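Local coordinates for protein P47 (Clostridium botulinum, PDB 6EKT) that may form part of a progenitor toxin complex that protects botulinum neurotoxin in the host gut, and resembles tubular lipid-binding (TULIP) proteins, at residues Phe81-Thr86 / Val108-Leu113; Ile64-Asp69 / Ile163-Gln168; Thr286-Gly291 / Tyr300-Asn305; Phe336-Ile341 / Ser390-Leu395; Met22-Trp27 / Gly239-Glu244. All coordinates share one frame; numbering follows the deposited sequence.

Contact 1: Phe81-Thr86 / Val108-Leu113; sequences FLRIKT and VLEIKL
Glu110 OE1 is gripped by two nitrogens of Arg83, NE at 2.8 Å and NH2 at 3.0 Å from it, in a side-on salt bridge between neighbouring antiparallel strands of a six-stranded sheet. OE1 receives NE on its anti lone pair, while NH2 meets it nearly along the C-O bond. The guanidinium and carboxylate planes are nearly coplanar, 16° apart, and OE1 lies in the guanidinium plane where both nitrogens can reach it. A bend at chi3 (-72°) turns NE and NH2 toward the carboxylate. Glu110 OE2 goes elsewhere, to a salt bridge with Lys140, which should limit the rotation of the carboxylate. Beneath this, Leu82 pairs with Ile111 and Ile84 with Leu109 as hydrogen-bonded pairs; Ile84 N reaches Leu109 O at 2.8 Å. Phe81, Arg83, Glu110 and Lys112 share one face. There Lys112 folds through chi3 and chi4 to bring NZ 3.8 Å from Phe81 CE1, with NZ itself bonded to Asn80. The other face is greasy and buried: Leu82 CG rests 3.8 Å from Leu113 CD1, and Phe129 of strand 124-141 touches both Ile111 and Leu113. Farther along that face, the CD1 methyls of Ile84 and Ile111 meet at 3.7 Å.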
# COMPACT_ATOMS: atom_id res chain seq x y z
N PHE A 81 -12.44 -13.35 -8.34
CA PHE A 81 -13.23 -14.37 -7.64
C PHE A 81 -12.48 -14.85 -6.42
O PHE A 81 -11.24 -14.94 -6.43
CB PHE A 81 -13.45 -15.61 -8.54
CG PHE A 81 -14.43 -15.40 -9.66
CD1 PHE A 81 -13.99 -14.93 -10.91
CD2 PHE A 81 -15.78 -15.71 -9.49
CE1 PHE A 81 -14.89 -14.77 -11.95
CE2 PHE A 81 -16.69 -15.53 -10.53
CZ PHE A 81 -16.24 -15.06 -11.76
N LEU A 82 -13.22 -15.20 -5.37
CA LEU A 82 -12.67 -16.05 -4.32
C LEU A 82 -13.13 -17.48 -4.54
O LEU A 82 -14.31 -17.71 -4.79
CB LEU A 82 -13.15 -15.61 -2.93
CG LEU A 82 -12.63 -14.35 -2.28
CD1 LEU A 82 -13.27 -14.24 -0.90
CD2 LEU A 82 -11.11 -14.35 -2.15
N ARG A 83 -12.19 -18.42 -4.43
CA ARG A 83 -12.56 -19.85 -4.38
C ARG A 83 -12.88 -20.25 -2.94
O ARG A 83 -12.12 -19.93 -2.03
CB ARG A 83 -11.45 -20.72 -4.96
CG ARG A 83 -11.96 -22.13 -5.28
CD ARG A 83 -10.91 -22.96 -5.98
NE ARG A 83 -10.66 -22.56 -7.37
CZ ARG A 83 -9.77 -23.17 -8.16
NH1 ARG A 83 -9.05 -24.18 -7.71
NH2 ARG A 83 -9.60 -22.75 -9.41
N ILE A 84 -14.01 -20.93 -2.74
CA ILE A 84 -14.50 -21.23 -1.38
C ILE A 84 -15.07 -22.64 -1.27
O ILE A 84 -15.65 -23.16 -2.25
CB ILE A 84 -15.52 -20.19 -0.85
CG1 ILE A 84 -16.79 -20.15 -1.72
CG2 ILE A 84 -14.86 -18.81 -0.69
CD1 ILE A 84 -17.98 -19.49 -1.04
N LYS A 85 -14.88 -23.26 -0.11
CA LYS A 85 -15.54 -24.52 0.22
C LYS A 85 -16.77 -24.18 1.06
O LYS A 85 -16.67 -23.35 1.98
CB LYS A 85 -14.62 -25.42 1.05
CG LYS A 85 -13.40 -25.98 0.34
CD LYS A 85 -12.66 -26.87 1.32
CE LYS A 85 -11.22 -27.17 0.90
NZ LYS A 85 -10.54 -27.94 1.98
N THR A 86 -17.90 -24.81 0.76
CA THR A 86 -19.13 -24.55 1.52
C THR A 86 -19.73 -25.86 2.08
O THR A 86 -20.85 -26.23 1.72
CB THR A 86 -20.19 -23.78 0.68
OG1 THR A 86 -20.60 -24.59 -0.43
CG2 THR A 86 -19.65 -22.44 0.16
N VAL A 108 -17.13 -26.89 -3.88
CA VAL A 108 -16.16 -25.82 -4.08
C VAL A 108 -16.74 -24.89 -5.13
O VAL A 108 -17.02 -25.30 -6.27
CB VAL A 108 -14.78 -26.37 -4.54
CG1 VAL A 108 -13.77 -25.23 -4.69
CG2 VAL A 108 -14.27 -27.42 -3.56
N LEU A 109 -16.95 -23.64 -4.72
CA LEU A 109 -17.46 -22.62 -5.59
C LEU A 109 -16.40 -21.54 -5.82
O LEU A 109 -15.40 -21.45 -5.08
CB LEU A 109 -18.72 -21.99 -4.99
CG LEU A 109 -19.81 -22.93 -4.48
CD1 LEU A 109 -20.91 -22.18 -3.73
CD2 LEU A 109 -20.40 -23.73 -5.62
N GLU A 110 -16.64 -20.73 -6.84
CA GLU A 110 -15.96 -19.46 -6.98
C GLU A 110 -17.01 -18.37 -7.02
O GLU A 110 -17.96 -18.45 -7.80
CB GLU A 110 -15.06 -19.42 -8.21
CG GLU A 110 -13.70 -20.00 -7.93
CD GLU A 110 -12.72 -19.89 -9.09
OE1 GLU A 110 -11.77 -20.68 -9.11
OE2 GLU A 110 -12.89 -19.01 -9.98
N ILE A 111 -16.85 -17.35 -6.18
CA ILE A 111 -17.83 -16.27 -6.12
C ILE A 111 -17.10 -14.96 -6.31
O ILE A 111 -16.06 -14.73 -5.67
CB ILE A 111 -18.67 -16.28 -4.81
CG1 ILE A 111 -19.36 -17.65 -4.60
CG2 ILE A 111 -19.71 -15.15 -4.83
CD1 ILE A 111 -20.25 -17.78 -3.37
N LYS A 112 -17.65 -14.12 -7.18
CA LYS A 112 -17.09 -12.79 -7.45
C LYS A 112 -17.21 -11.89 -6.22
O LYS A 112 -18.18 -11.99 -5.46
CB LYS A 112 -17.83 -12.17 -8.63
CG LYS A 112 -17.14 -10.94 -9.21
CD LYS A 112 -17.87 -10.36 -10.40
CE LYS A 112 -17.67 -11.18 -11.68
NZ LYS A 112 -16.25 -11.21 -12.09
N LEU A 113 -16.21 -11.03 -6.02
CA LEU A 113 -16.31 -9.91 -5.08
C LEU A 113 -16.49 -8.64 -5.88
O LEU A 113 -15.94 -8.51 -6.98
CB LEU A 113 -15.08 -9.82 -4.16
CG LEU A 113 -14.60 -11.05 -3.37
CD1 LEU A 113 -13.56 -10.70 -2.32
CD2 LEU A 113 -15.72 -11.82 -2.69

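Contact 2: Ile64-Asp69 / Ile163-Gln168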
# COMPACT_ATOMS: atom_id res chain seq x y z
N ILE A 64 -34.74 -27.72 -2.31
CA ILE A 64 -33.40 -27.88 -1.76
C ILE A 64 -33.28 -27.14 -0.42
O ILE A 64 -33.85 -26.06 -0.25
CB ILE A 64 -32.29 -27.45 -2.76
CG1 ILE A 64 -30.89 -27.69 -2.17
CG2 ILE A 64 -32.49 -26.01 -3.24
CD1 ILE A 64 -29.74 -27.60 -3.17
N LYS A 65 -32.58 -27.77 0.53
CA LYS A 65 -32.29 -27.17 1.82
C LYS A 65 -30.83 -27.43 2.14
O LYS A 65 -30.37 -28.58 2.04
CB LYS A 65 -33.18 -27.79 2.92
CG LYS A 65 -32.83 -27.36 4.34
CD LYS A 65 -33.86 -27.90 5.32
CE LYS A 65 -33.51 -27.50 6.74
NZ LYS A 65 -34.52 -28.12 7.64
N MET A 66 -30.11 -26.37 2.53
CA MET A 66 -28.68 -26.44 2.89
C MET A 66 -28.40 -25.68 4.17
O MET A 66 -28.59 -24.46 4.24
CB MET A 66 -27.79 -25.90 1.76
CG MET A 66 -27.78 -26.73 0.48
SD MET A 66 -26.75 -26.10 -0.87
CE MET A 66 -27.64 -24.63 -1.38
N VAL A 67 -27.95 -26.40 5.20
CA VAL A 67 -27.45 -25.77 6.42
C VAL A 67 -25.92 -25.97 6.43
O VAL A 67 -25.43 -27.11 6.39
CB VAL A 67 -28.11 -26.34 7.72
CG1 VAL A 67 -27.83 -25.43 8.91
CG2 VAL A 67 -29.62 -26.52 7.55
N PHE A 68 -25.18 -24.86 6.46
CA PHE A 68 -23.73 -24.89 6.29
C PHE A 68 -22.93 -25.13 7.56
O PHE A 68 -23.22 -24.56 8.62
CB PHE A 68 -23.23 -23.60 5.59
CG PHE A 68 -23.83 -23.39 4.23
CD1 PHE A 68 -23.41 -24.15 3.14
CD2 PHE A 68 -24.80 -22.41 4.03
CE1 PHE A 68 -23.95 -23.94 1.87
CE2 PHE A 68 -25.35 -22.20 2.77
CZ PHE A 68 -24.93 -22.96 1.69
N ASP A 69 -21.93 -25.99 7.43
CA ASP A 69 -20.88 -26.19 8.43
C ASP A 69 -20.06 -24.90 8.59
O ASP A 69 -19.88 -24.40 9.71
CB ASP A 69 -19.97 -27.34 7.97
CG ASP A 69 -19.53 -28.24 9.10
OD1 ASP A 69 -18.61 -27.85 9.85
OD2 ASP A 69 -20.08 -29.35 9.22
N ILE A 163 -27.34 -23.32 -7.32
CA ILE A 163 -27.30 -21.96 -7.84
C ILE A 163 -28.63 -21.26 -7.53
O ILE A 163 -28.63 -20.10 -7.10
CB ILE A 163 -26.97 -21.97 -9.34
CG1 ILE A 163 -25.57 -22.55 -9.53
CG2 ILE A 163 -27.05 -20.57 -9.93
CD1 ILE A 163 -25.15 -22.71 -10.98
N ASN A 164 -29.74 -21.98 -7.74
CA ASN A 164 -31.07 -21.45 -7.42
C ASN A 164 -31.08 -20.95 -5.99
O ASN A 164 -31.49 -19.81 -5.74
CB ASN A 164 -32.15 -22.52 -7.56
CG ASN A 164 -32.68 -22.65 -8.97
OD1 ASN A 164 -33.00 -23.76 -9.39
ND2 ASN A 164 -32.81 -21.55 -9.70
N ALA A 165 -30.61 -21.80 -5.08
CA ALA A 165 -30.62 -21.50 -3.66
C ALA A 165 -29.70 -20.31 -3.30
O ALA A 165 -30.11 -19.42 -2.54
CB ALA A 165 -30.29 -22.74 -2.84
N PHE A 166 -28.50 -20.27 -3.87
CA PHE A 166 -27.59 -19.14 -3.61
C PHE A 166 -28.19 -17.81 -4.05
O PHE A 166 -28.29 -16.88 -3.24
CB PHE A 166 -26.20 -19.37 -4.22
CG PHE A 166 -25.27 -20.14 -3.32
CD1 PHE A 166 -25.57 -21.45 -2.93
CD2 PHE A 166 -24.09 -19.56 -2.86
CE1 PHE A 166 -24.72 -22.16 -2.08
CE2 PHE A 166 -23.24 -20.26 -2.01
CZ PHE A 166 -23.55 -21.56 -1.63
N ILE A 167 -28.62 -17.72 -5.31
CA ILE A 167 -29.18 -16.48 -5.85
C ILE A 167 -30.42 -16.04 -5.05
O ILE A 167 -30.51 -14.87 -4.65
CB ILE A 167 -29.42 -16.52 -7.37
CG1 ILE A 167 -28.07 -16.53 -8.11
CG2 ILE A 167 -30.27 -15.34 -7.85
CD1 ILE A 167 -28.11 -17.13 -9.50
N GLN A 168 -31.32 -16.98 -4.77
CA GLN A 168 -32.52 -16.62 -4.02
C GLN A 168 -32.24 -16.16 -2.58
O GLN A 168 -33.01 -15.38 -2.03
CB GLN A 168 -33.58 -17.73 -4.07
CG GLN A 168 -34.98 -17.24 -3.74
CD GLN A 168 -35.89 -18.37 -3.35
OE1 GLN A 168 -35.79 -18.90 -2.24
NE2 GLN A 168 -36.78 -18.75 -4.25
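Ala165 and Phe166, consecutive residues in the last turns of helix 152-168, make the touching surface against strand 62-68. Ala165 comes first, its CB aimed at the strand, where two side chains meet it. Met66 CE lies 3.6 Å from Ala165 CB, and the CG2 branch of Ile64 approaches the same methyl to 4.0 Å. It is the methionine's methyl, not its sulfur, that makes the touch. The methionine runs straight out to sulfur and then bends at chi3 (-69°), which brings CE round to the helix. Phe166 follows. Its ring swings toward the strand and takes Met66 CE at its edge, near the ring plane, 3.9 Å from Phe166 CE1. Beyond it Phe68 presents CZ at 3.9 Å from Phe166 CZ; the two rings are steeply inclined, 75° between planes, with centroids 5.9 Å apart. The contact is wholly apolar and buried. Phe53 of the adjoining strand 52-57 adds an edge-to-face partner to each of these phenylalanines, and Trp71 adds another to Phe68. The helix thus lies over one face of the four-stranded sheet, the axes of 163-168 and 64-68 inclined at 67°, while Ile139 of strand 124-141 touches Phe166 and Ile167.

Contact 3: Thr286-Gly291 / Tyr300-Asn305; sequences TLNWYG and YPKINN
Leu287 and Ile303 exchange two backbone hydrogen bonds, Leu287 N to Ile303 O and Ile303 N to Leu287 O, both 2.9 Å, as a hydrogen-bonded pair of antiparallel strands in the large curled sheet. Trp289 N continues the pairing with a more bent bond to Pro301 O. On the face of Asn288 and Lys302, the lysine, bent at chi2 (-65°), brings NZ to 2.9 Å from Asn288 OD1. One water then links three groups: it accepts from Lys302 NZ and donates to Trp289 O and Pro301 O, tying the two chain segments together beside the Trp289-Pro301 bond. On the opposite face Ile303 CD1 comes obliquely to the indole, 3.9 Å from Trp289 CE3, and Leu287 CB meets Ile303 CB. Farther out, Ser390 of helix 374-394 fixes the indole by bonding to NE1, and Asn304 with Asn305 forms a classic beta bulge opposite Arg321. At the Thr286 end a second water sits 2.6 Å from Thr286 OG1 and donates to Asn304 OD1, also at 2.6 Å.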
# COMPACT_ATOMS: atom_id res chain seq x y z
N THR A 286 16.41 29.41 -4.28
CA THR A 286 17.62 29.40 -3.45
C THR A 286 17.27 28.98 -2.03
O THR A 286 16.23 29.36 -1.49
CB THR A 286 18.25 30.80 -3.36
OG1 THR A 286 18.32 31.34 -4.67
CG2 THR A 286 19.66 30.71 -2.76
N LEU A 287 18.14 28.17 -1.47
CA LEU A 287 17.98 27.69 -0.12
C LEU A 287 18.92 28.47 0.77
O LEU A 287 20.14 28.37 0.63
CB LEU A 287 18.24 26.19 -0.06
CG LEU A 287 17.53 25.30 -1.10
CD1 LEU A 287 17.91 23.85 -0.84
CD2 LEU A 287 16.01 25.47 -1.04
N ASN A 288 18.33 29.27 1.65
CA ASN A 288 19.08 30.17 2.53
C ASN A 288 19.36 29.45 3.84
O ASN A 288 18.49 29.39 4.71
CB ASN A 288 18.24 31.42 2.80
CG ASN A 288 18.08 32.28 1.57
OD1 ASN A 288 19.04 32.88 1.10
ND2 ASN A 288 16.85 32.33 1.04
N TRP A 289 20.56 28.88 3.95
CA TRP A 289 21.00 28.18 5.17
C TRP A 289 20.95 29.10 6.40
O TRP A 289 21.01 30.33 6.26
CB TRP A 289 22.41 27.62 4.99
CG TRP A 289 22.67 26.39 5.80
CD1 TRP A 289 23.46 26.29 6.90
CD2 TRP A 289 22.10 25.09 5.59
NE1 TRP A 289 23.42 25.00 7.39
CE2 TRP A 289 22.61 24.24 6.59
CE3 TRP A 289 21.22 24.57 4.63
CZ2 TRP A 289 22.26 22.89 6.69
CZ3 TRP A 289 20.86 23.21 4.71
CH2 TRP A 289 21.39 22.39 5.74
N TYR A 290 20.84 28.50 7.58
CA TYR A 290 20.94 29.26 8.82
C TYR A 290 22.37 29.79 9.05
O TYR A 290 23.33 29.30 8.44
CB TYR A 290 20.44 28.46 10.03
CG TYR A 290 21.06 27.09 10.21
CD1 TYR A 290 22.22 26.91 10.98
CD2 TYR A 290 20.47 25.96 9.64
CE1 TYR A 290 22.77 25.64 11.16
CE2 TYR A 290 21.02 24.70 9.81
CZ TYR A 290 22.17 24.55 10.58
OH TYR A 290 22.70 23.27 10.74
N GLY A 291 22.50 30.80 9.89
CA GLY A 291 23.79 31.41 10.17
C GLY A 291 24.69 30.43 10.91
O GLY A 291 24.25 29.80 11.86
N TYR A 300 26.63 32.60 5.96
CA TYR A 300 25.30 32.24 5.48
C TYR A 300 25.38 31.49 4.15
O TYR A 300 25.24 32.10 3.08
CB TYR A 300 24.48 33.52 5.33
CG TYR A 300 24.30 34.24 6.65
CD1 TYR A 300 23.28 33.86 7.53
CD2 TYR A 300 25.19 35.26 7.04
CE1 TYR A 300 23.13 34.52 8.75
CE2 TYR A 300 25.04 35.91 8.26
CZ TYR A 300 24.00 35.52 9.11
OH TYR A 300 23.85 36.16 10.31
N PRO A 301 25.57 30.17 4.22
CA PRO A 301 25.64 29.41 2.96
C PRO A 301 24.33 29.47 2.17
O PRO A 301 23.22 29.62 2.75
CB PRO A 301 25.90 27.97 3.42
CG PRO A 301 26.44 28.09 4.81
CD PRO A 301 25.96 29.36 5.39
N LYS A 302 24.46 29.37 0.85
CA LYS A 302 23.33 29.35 -0.05
C LYS A 302 23.41 28.06 -0.87
O LYS A 302 24.50 27.70 -1.33
CB LYS A 302 23.35 30.58 -0.99
CG LYS A 302 23.56 31.93 -0.29
CD LYS A 302 22.39 32.28 0.63
CE LYS A 302 22.68 33.58 1.35
NZ LYS A 302 21.55 33.80 2.29
N ILE A 303 22.29 27.35 -1.03
CA ILE A 303 22.29 26.18 -1.89
C ILE A 303 21.44 26.57 -3.09
O ILE A 303 20.26 26.94 -2.93
CB ILE A 303 21.71 24.92 -1.18
CG1 ILE A 303 22.58 24.54 0.04
CG2 ILE A 303 21.61 23.73 -2.15
CD1 ILE A 303 21.96 23.46 0.93
N ASN A 304 22.04 26.51 -4.28
CA ASN A 304 21.35 26.93 -5.49
C ASN A 304 20.71 25.79 -6.27
O ASN A 304 19.73 26.02 -6.96
CB ASN A 304 22.27 27.75 -6.39
CG ASN A 304 22.76 29.01 -5.69
OD1 ASN A 304 21.97 29.78 -5.14
ND2 ASN A 304 24.07 29.20 -5.68
N ASN A 305 21.26 24.58 -6.15
CA ASN A 305 20.72 23.40 -6.86
C ASN A 305 20.71 22.26 -5.88
O ASN A 305 21.72 22.01 -5.21
CB ASN A 305 21.56 23.01 -8.08
CG ASN A 305 21.78 24.16 -9.03
OD1 ASN A 305 22.86 24.73 -9.07
ND2 ASN A 305 20.75 24.52 -9.79
O HOH W 1 19.79 30.25 -6.49
O HOH W 2 21.97 31.70 4.13

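Contact 4: Phe336-Ile341 / Ser390-Leu395; sequences FEIQSI and SIEGAL
Ile391 and Ile338 form the close-packed part of this contact, together with Phe336 and Leu395. Ile391 CD1 meets the phenylalanine ring at 3.7 Å from Phe336 CE1 and equally near CZ, the two side chains coming from opposite directions. The other branch of the same isoleucine, CG2, lies 3.8 Å from Ile338 CD1. Phe336 holds CG between its backbone N and carbonyl carbon (chi1 58°), which sends the ring toward the helix. Leu395 CD1 packs 3.5 Å from Ser340 CB, and Leu320 of the adjoining strand 315-326 touches both isoleucines. The wetter side begins at Glu392, which lays its aliphatic CG 3.7 Å from Ile338 CG2. Beyond it a water bridges the segments, donating to Ser340 OG and to Glu392 O, each at 2.8 Å. Ser340 OG also bonds to Asn342. The axes of 336-341 and 390-394 run nearly alike, 22° apart and 9.7 Å from each other: a long helix lying along a curved antiparallel sheet, as in the TULIP fold this protein resembles.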
# COMPACT_ATOMS: atom_id res chain seq x y z
N PHE A 336 30.75 25.27 -3.68
CA PHE A 336 30.86 23.90 -3.21
C PHE A 336 29.81 22.96 -3.81
O PHE A 336 28.76 23.40 -4.27
CB PHE A 336 30.84 23.83 -1.69
CG PHE A 336 29.61 24.43 -1.07
CD1 PHE A 336 28.40 23.71 -1.04
CD2 PHE A 336 29.64 25.70 -0.52
CE1 PHE A 336 27.25 24.26 -0.48
CE2 PHE A 336 28.49 26.25 0.06
CZ PHE A 336 27.30 25.53 0.08
N GLU A 337 30.13 21.67 -3.80
CA GLU A 337 29.18 20.65 -4.25
C GLU A 337 29.24 19.53 -3.24
O GLU A 337 30.31 19.25 -2.72
CB GLU A 337 29.60 20.11 -5.62
CG GLU A 337 29.37 21.12 -6.73
CD GLU A 337 29.61 20.54 -8.12
OE1 GLU A 337 29.03 19.48 -8.45
OE2 GLU A 337 30.35 21.18 -8.88
N ILE A 338 28.10 18.90 -2.97
CA ILE A 338 28.06 17.80 -2.03
C ILE A 338 27.23 16.68 -2.67
O ILE A 338 26.20 16.95 -3.29
CB ILE A 338 27.40 18.23 -0.68
CG1 ILE A 338 28.23 19.34 0.01
CG2 ILE A 338 27.26 17.07 0.30
CD1 ILE A 338 27.52 20.00 1.17
N GLN A 339 27.69 15.45 -2.46
CA GLN A 339 26.94 14.25 -2.82
C GLN A 339 26.82 13.33 -1.59
O GLN A 339 27.84 12.82 -1.11
CB GLN A 339 27.64 13.53 -3.98
CG GLN A 339 27.87 14.38 -5.22
CD GLN A 339 29.19 15.13 -5.21
OE1 GLN A 339 30.18 14.68 -4.62
NE2 GLN A 339 29.23 16.28 -5.88
N SER A 340 25.59 13.13 -1.11
CA SER A 340 25.31 12.37 0.11
C SER A 340 24.40 11.19 -0.22
O SER A 340 23.49 11.32 -1.05
CB SER A 340 24.60 13.28 1.09
OG SER A 340 24.36 12.65 2.33
N ILE A 341 24.66 10.07 0.42
CA ILE A 341 23.79 8.89 0.32
C ILE A 341 23.24 8.60 1.70
O ILE A 341 24.01 8.37 2.64
CB ILE A 341 24.55 7.67 -0.26
CG1 ILE A 341 25.08 8.01 -1.66
CG2 ILE A 341 23.63 6.44 -0.31
CD1 ILE A 341 26.25 7.16 -2.13
N SER A 390 28.26 21.39 7.97
CA SER A 390 26.91 21.74 8.47
C SER A 390 25.82 21.12 7.61
O SER A 390 24.93 20.43 8.12
CB SER A 390 26.72 23.26 8.55
OG SER A 390 25.43 23.56 9.07
N ILE A 391 25.91 21.35 6.30
CA ILE A 391 24.92 20.85 5.35
C ILE A 391 24.90 19.32 5.37
O ILE A 391 23.83 18.71 5.52
CB ILE A 391 25.16 21.40 3.93
CG1 ILE A 391 24.97 22.93 3.93
CG2 ILE A 391 24.25 20.70 2.90
CD1 ILE A 391 25.47 23.62 2.67
N GLU A 392 26.08 18.69 5.28
CA GLU A 392 26.17 17.21 5.28
C GLU A 392 25.50 16.63 6.50
O GLU A 392 24.79 15.64 6.39
CB GLU A 392 27.63 16.74 5.24
CG GLU A 392 28.26 16.95 3.86
CD GLU A 392 29.75 16.68 3.83
OE1 GLU A 392 30.38 16.56 4.92
OE2 GLU A 392 30.29 16.57 2.70
N GLY A 393 25.71 17.26 7.65
CA GLY A 393 25.19 16.74 8.92
C GLY A 393 23.68 16.95 9.04
O GLY A 393 23.04 16.27 9.84
N ALA A 394 23.14 17.88 8.27
CA ALA A 394 21.72 18.24 8.36
C ALA A 394 20.85 17.45 7.37
O ALA A 394 19.64 17.57 7.41
CB ALA A 394 21.53 19.73 8.14
N LEU A 395 21.48 16.68 6.49
CA LEU A 395 20.74 15.99 5.41
C LEU A 395 19.94 14.77 5.85
O LEU A 395 18.97 14.37 5.18
CB LEU A 395 21.67 15.63 4.25
CG LEU A 395 22.28 16.80 3.45
CD1 LEU A 395 23.21 16.24 2.39
CD2 LEU A 395 21.24 17.70 2.80
O HOH W 3 24.52 13.19 5.12

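Contact 5: Met22-Trp27 / Gly239-Glu244; sequences MNTYGW and GLLISE
Thr24 meets Leu241 by its methyl alone, while its hydroxyl is turned back into its own tight turn, a type I' beta turn from Thr24 to Trp27. OG1 donates to Trp27 O at 2.7 Å, and Trp27 N closes the same turn on Thr24 O. With OG1 between the backbone N and the carbonyl carbon (chi1 62°), CG2 is left to face the strand, 3.6 Å from Leu241 CD2. Just upstream, Asn23 makes an Asx turn: its OD1 accepts from Tyr25 N at 2.8 Å, the donor tilted 35° from the amide plane. Two side-chain bonds therefore brace a segment without regular structure. Leu241 meets this segment with both methyls. CD2 also lies 3.6 Å from Asn23 O, and CD1 packs 4.0 Å from Met22 CB. At the end of the strand Ser243 CB lies near Trp27 O; Ser243 is the N-cap of helix 244-252, its OG bonded to Leu246 N. Cys431 of strand 430-434 touches both Met22 and Leu241. The turn leads directly into strand 29-34, which pairs with strand 238-242 through Leu241 and Val30, so it packs at the end of strand 238-242, one of the two central strands of a six-stranded antiparallel sheet.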
# COMPACT_ATOMS: atom_id res chain seq x y z
N MET A 22 10.28 -3.33 -4.50
CA MET A 22 8.85 -3.59 -4.39
C MET A 22 8.09 -2.79 -5.45
O MET A 22 8.46 -1.68 -5.76
CB MET A 22 8.35 -3.32 -2.97
CG MET A 22 8.50 -4.56 -2.07
SD MET A 22 7.80 -4.29 -0.44
CE MET A 22 8.96 -3.10 0.20
N ASN A 23 7.05 -3.40 -6.04
CA ASN A 23 6.46 -2.83 -7.23
C ASN A 23 4.96 -2.69 -7.04
O ASN A 23 4.27 -3.68 -6.77
CB ASN A 23 6.73 -3.76 -8.43
CG ASN A 23 6.81 -3.01 -9.75
OD1 ASN A 23 6.05 -2.04 -10.03
ND2 ASN A 23 7.76 -3.43 -10.58
N THR A 24 4.44 -1.49 -7.26
CA THR A 24 2.98 -1.31 -7.31
C THR A 24 2.41 -1.59 -8.70
O THR A 24 1.21 -1.49 -8.89
CB THR A 24 2.54 0.11 -6.89
OG1 THR A 24 3.09 1.07 -7.81
CG2 THR A 24 3.00 0.44 -5.50
N TYR A 25 3.26 -1.90 -9.67
CA TYR A 25 2.82 -2.27 -11.02
C TYR A 25 1.87 -1.24 -11.67
O TYR A 25 0.84 -1.62 -12.25
CB TYR A 25 2.20 -3.68 -11.00
CG TYR A 25 3.23 -4.77 -10.79
CD1 TYR A 25 4.23 -5.00 -11.76
CD2 TYR A 25 3.22 -5.57 -9.65
CE1 TYR A 25 5.19 -5.99 -11.59
CE2 TYR A 25 4.19 -6.57 -9.46
CZ TYR A 25 5.15 -6.78 -10.43
OH TYR A 25 6.10 -7.77 -10.30
N GLY A 26 2.20 0.04 -11.49
CA GLY A 26 1.47 1.17 -12.10
C GLY A 26 0.32 1.68 -11.25
O GLY A 26 -0.33 2.65 -11.61
N TRP A 27 0.05 1.01 -10.12
CA TRP A 27 -0.99 1.47 -9.17
C TRP A 27 -0.38 2.43 -8.13
O TRP A 27 0.85 2.49 -8.01
CB TRP A 27 -1.67 0.28 -8.49
CG TRP A 27 -2.41 -0.57 -9.49
CD1 TRP A 27 -1.89 -1.55 -10.27
CD2 TRP A 27 -3.79 -0.46 -9.84
NE1 TRP A 27 -2.87 -2.09 -11.09
CE2 TRP A 27 -4.05 -1.43 -10.84
CE3 TRP A 27 -4.85 0.36 -9.39
CZ2 TRP A 27 -5.33 -1.61 -11.42
CZ3 TRP A 27 -6.11 0.19 -9.94
CH2 TRP A 27 -6.35 -0.80 -10.95
N GLY A 239 -0.87 -5.64 5.12
CA GLY A 239 0.17 -4.79 4.57
C GLY A 239 -0.36 -3.75 3.63
O GLY A 239 -1.48 -3.84 3.13
N LEU A 240 0.46 -2.74 3.37
CA LEU A 240 0.16 -1.83 2.29
C LEU A 240 1.44 -1.34 1.65
O LEU A 240 2.49 -1.30 2.30
CB LEU A 240 -0.76 -0.69 2.75
CG LEU A 240 -0.35 0.41 3.72
CD1 LEU A 240 0.66 1.33 3.07
CD2 LEU A 240 -1.56 1.24 4.09
N LEU A 241 1.33 -0.97 0.39
CA LEU A 241 2.44 -0.49 -0.39
C LEU A 241 2.06 0.83 -1.03
O LEU A 241 1.05 0.93 -1.73
CB LEU A 241 2.83 -1.52 -1.47
CG LEU A 241 4.06 -1.20 -2.33
CD1 LEU A 241 5.32 -1.10 -1.46
CD2 LEU A 241 4.23 -2.28 -3.42
N ILE A 242 2.89 1.83 -0.77
CA ILE A 242 2.71 3.17 -1.34
C ILE A 242 3.74 3.40 -2.45
O ILE A 242 4.91 3.09 -2.25
CB ILE A 242 2.88 4.22 -0.21
CG1 ILE A 242 1.78 4.03 0.84
CG2 ILE A 242 2.81 5.65 -0.74
CD1 ILE A 242 2.19 4.48 2.23
N SER A 243 3.31 3.99 -3.57
CA SER A 243 4.21 4.24 -4.70
C SER A 243 5.37 5.17 -4.29
O SER A 243 5.27 5.96 -3.33
CB SER A 243 3.46 4.88 -5.88
OG SER A 243 3.11 6.24 -5.59
N GLU A 244 6.49 5.03 -4.99
CA GLU A 244 7.63 5.93 -4.79
C GLU A 244 7.20 7.40 -4.81
O GLU A 244 7.62 8.19 -3.95
CB GLU A 244 8.69 5.69 -5.86
CG GLU A 244 9.88 6.65 -5.73
CD GLU A 244 10.81 6.54 -6.92
OE1 GLU A 244 10.56 7.20 -7.93
OE2 GLU A 244 11.80 5.80 -6.82

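The contacts are strung along an elongated molecule: contacts 1 and 2 on one side of its centre, 3 and 4 on the other, and contact 5 near the middle. Contacts 1 and 2 touch through Leu109 CD1 and Phe166 CZ, so the buried face of one sheet runs on into the helix packing of the other. Contacts 3 and 4, by contrast, reach the same sheet, and contact 3 leans on the helix of contact 4 where Trp289 packs on Ile391 and Ala394. The strand pairs, 1 and 3, combine backbone bonds with polar side chains on one face. Only contact 3 is partly buried; the others are buried. Contact 2 is wholly apolar, while 4 adds a bridging water and 5 a side-chain-braced turn.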